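Local coordinates for protein PHO85 cyclin-10 (Saccharomyces cerevisiae, PDB 4KRD) that serves as a cyclin partner of the cyclin-dependent kinase PHO85, directing it to phosphorylate and negatively regulate glycogen synthase GSY2, at residues Ala41-Thr46 against Phe107-Leu112. Sequence-based numbering, arbitrary orientation.
Sequences ANFKET and FLIDTL
With chi1 of I109 at 62°, CG1 lies between its backbone N and carbonyl carbon, and the extended chain carries CD1 across to F43 and T46. In T46, OG1 sits beside the backbone N and CG2 anti to that N, and this methyl meets I109 CD1 at 3.6 Å. The same CD1 abuts the edge of the F43 ring, near its plane, 3.8 Å from CE1. Helices 36-54 and 99-113, two helices of the mainly helical cyclin box in this C-terminal part of the protein, run nearly parallel here, their short segments 22° apart in direction with axes 10.5 Å apart at closest approach. No direct hydrogen bond links the segments; instead water 1 bridges the buried side chains, donating to T46 OG1 (2.9 Å) and to D110 OD1 (2.8 Å). T46 OG1 in turn donates to N42 O at 2.7 Å, the hydroxyl lying 28° off the carbonyl plane of N42, while T46 N reaches that oxygen from the opposite face. A valine in place of T46 would probably break the water link to D110 and cost N42 O its side-chain donor. V141 and M136 of helix 130-148 pack against F43 and I109 respectively, whereas L198 touches D110.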
loop_
_atom_site.group_PDB
_atom_site.type_symbol
_atom_site.label_atom_id
_atom_site.label_comp_id
_atom_site.label_asym_id
_atom_site.label_seq_id
_atom_site.Cartn_x
_atom_site.Cartn_y
_atom_site.Cartn_z
ATOM N N ALA B 41 15.391 -15.071 16.193
ATOM C CA ALA B 41 15.101 -16.212 17.060
ATOM C C ALA B 41 13.604 -16.545 17.110
ATOM O O ALA B 41 13.220 -17.710 17.071
ATOM C CB ALA B 41 15.643 -15.961 18.474
ATOM N N ASN B 42 12.758 -15.523 17.201
ATOM C CA ASN B 42 11.317 -15.752 17.230
ATOM C C ASN B 42 10.831 -16.376 15.931
ATOM O O ASN B 42 9.919 -17.194 15.929
ATOM C CB ASN B 42 10.565 -14.447 17.504
ATOM C CG ASN B 42 10.870 -13.883 18.874
ATOM O OD1 ASN B 42 11.461 -14.563 19.718
ATOM N ND2 ASN B 42 10.474 -12.638 19.105
ATOM N N PHE B 43 11.460 -15.979 14.829
ATOM C CA PHE B 43 11.141 -16.489 13.509
ATOM C C PHE B 43 11.450 -17.986 13.474
ATOM O O PHE B 43 10.587 -18.812 13.176
ATOM C CB PHE B 43 11.982 -15.716 12.481
ATOM C CG PHE B 43 11.625 -15.981 11.041
ATOM C CD1 PHE B 43 10.388 -16.496 10.686
ATOM C CD2 PHE B 43 12.534 -15.674 10.032
ATOM C CE1 PHE B 43 10.065 -16.714 9.353
ATOM C CE2 PHE B 43 12.224 -15.890 8.698
ATOM C CZ PHE B 43 10.987 -16.425 8.361
ATOM N N LYS B 44 12.691 -18.332 13.795
ATOM C CA LYS B 44 13.113 -19.732 13.861
ATOM C C LYS B 44 12.259 -20.563 14.815
ATOM O O LYS B 44 11.843 -21.673 14.484
ATOM C CB LYS B 44 14.589 -19.816 14.257
ATOM N N GLU B 45 11.977 -20.024 15.994
ATOM C CA GLU B 45 11.239 -20.793 17.000
ATOM C C GLU B 45 9.781 -21.024 16.590
ATOM O O GLU B 45 9.198 -22.069 16.888
ATOM C CB GLU B 45 11.332 -20.117 18.370
ATOM C CG GLU B 45 10.902 -21.010 19.521
ATOM C CD GLU B 45 10.925 -20.286 20.854
ATOM O OE1 GLU B 45 11.375 -19.124 20.888
ATOM O OE2 GLU B 45 10.490 -20.875 21.868
ATOM N N THR B 46 9.196 -20.056 15.885
ATOM C CA THR B 46 7.843 -20.215 15.350
ATOM C C THR B 46 7.816 -21.379 14.375
ATOM O O THR B 46 6.909 -22.216 14.406
ATOM C CB THR B 46 7.356 -18.927 14.639
ATOM O OG1 THR B 46 7.331 -17.836 15.569
ATOM C CG2 THR B 46 5.957 -19.116 14.059
ATOM N N PHE B 107 4.910 -13.153 10.924
ATOM C CA PHE B 107 3.463 -13.061 10.840
ATOM C C PHE B 107 2.922 -13.701 9.570
ATOM O O PHE B 107 1.823 -14.248 9.572
ATOM C CB PHE B 107 2.942 -11.616 10.950
ATOM C CG PHE B 107 1.447 -11.554 11.009
ATOM C CD1 PHE B 107 0.783 -11.794 12.209
ATOM C CD2 PHE B 107 0.696 -11.327 9.861
ATOM C CE1 PHE B 107 -0.606 -11.783 12.272
ATOM C CE2 PHE B 107 -0.701 -11.326 9.914
ATOM C CZ PHE B 107 -1.348 -11.552 11.123
ATOM N N LEU B 108 3.680 -13.626 8.477
ATOM C CA LEU B 108 3.260 -14.274 7.235
ATOM C C LEU B 108 3.136 -15.795 7.425
ATOM O O LEU B 108 2.172 -16.416 6.965
ATOM C CB LEU B 108 4.215 -13.938 6.071
ATOM C CG LEU B 108 4.246 -12.471 5.609
ATOM C CD1 LEU B 108 5.271 -12.257 4.484
ATOM C CD2 LEU B 108 2.859 -12.010 5.161
ATOM N N ILE B 109 4.109 -16.404 8.100
ATOM C CA ILE B 109 4.002 -17.831 8.351
ATOM C C ILE B 109 2.894 -18.141 9.371
ATOM O O ILE B 109 2.175 -19.129 9.220
ATOM C CB ILE B 109 5.363 -18.474 8.735
ATOM C CG1 ILE B 109 5.913 -17.869 10.023
ATOM C CG2 ILE B 109 6.383 -18.312 7.599
ATOM C CD1 ILE B 109 7.043 -18.721 10.641
ATOM N N ASP B 110 2.755 -17.284 10.387
ATOM C CA ASP B 110 1.635 -17.321 11.345
ATOM C C ASP B 110 0.299 -17.385 10.634
ATOM O O ASP B 110 -0.549 -18.199 10.952
ATOM C CB ASP B 110 1.589 -16.038 12.197
ATOM C CG ASP B 110 2.630 -16.009 13.314
ATOM O OD1 ASP B 110 3.041 -17.085 13.792
ATOM O OD2 ASP B 110 3.006 -14.883 13.732
ATOM N N THR B 111 0.091 -16.480 9.677
ATOM C CA THR B 111 -1.213 -16.391 9.052
ATOM C C THR B 111 -1.442 -17.503 8.028
ATOM O O THR B 111 -2.582 -17.864 7.728
ATOM C CB THR B 111 -1.468 -14.970 8.469
ATOM O OG1 THR B 111 -2.867 -14.798 8.206
ATOM C CG2 THR B 111 -0.668 -14.771 7.196
ATOM N N LEU B 112 -0.361 -18.057 7.491
ATOM C CA LEU B 112 -0.492 -19.211 6.609
ATOM C C LEU B 112 -0.916 -20.468 7.397
ATOM O O LEU B 112 -1.765 -21.257 6.945
ATOM C CB LEU B 112 0.826 -19.464 5.865
ATOM C CG LEU B 112 0.916 -20.669 4.917
ATOM C CD1 LEU B 112 -0.265 -20.738 3.938
ATOM C CD2 LEU B 112 2.267 -20.706 4.173
HETATM O O HOH W 1 4.867 -16.419 15.869
#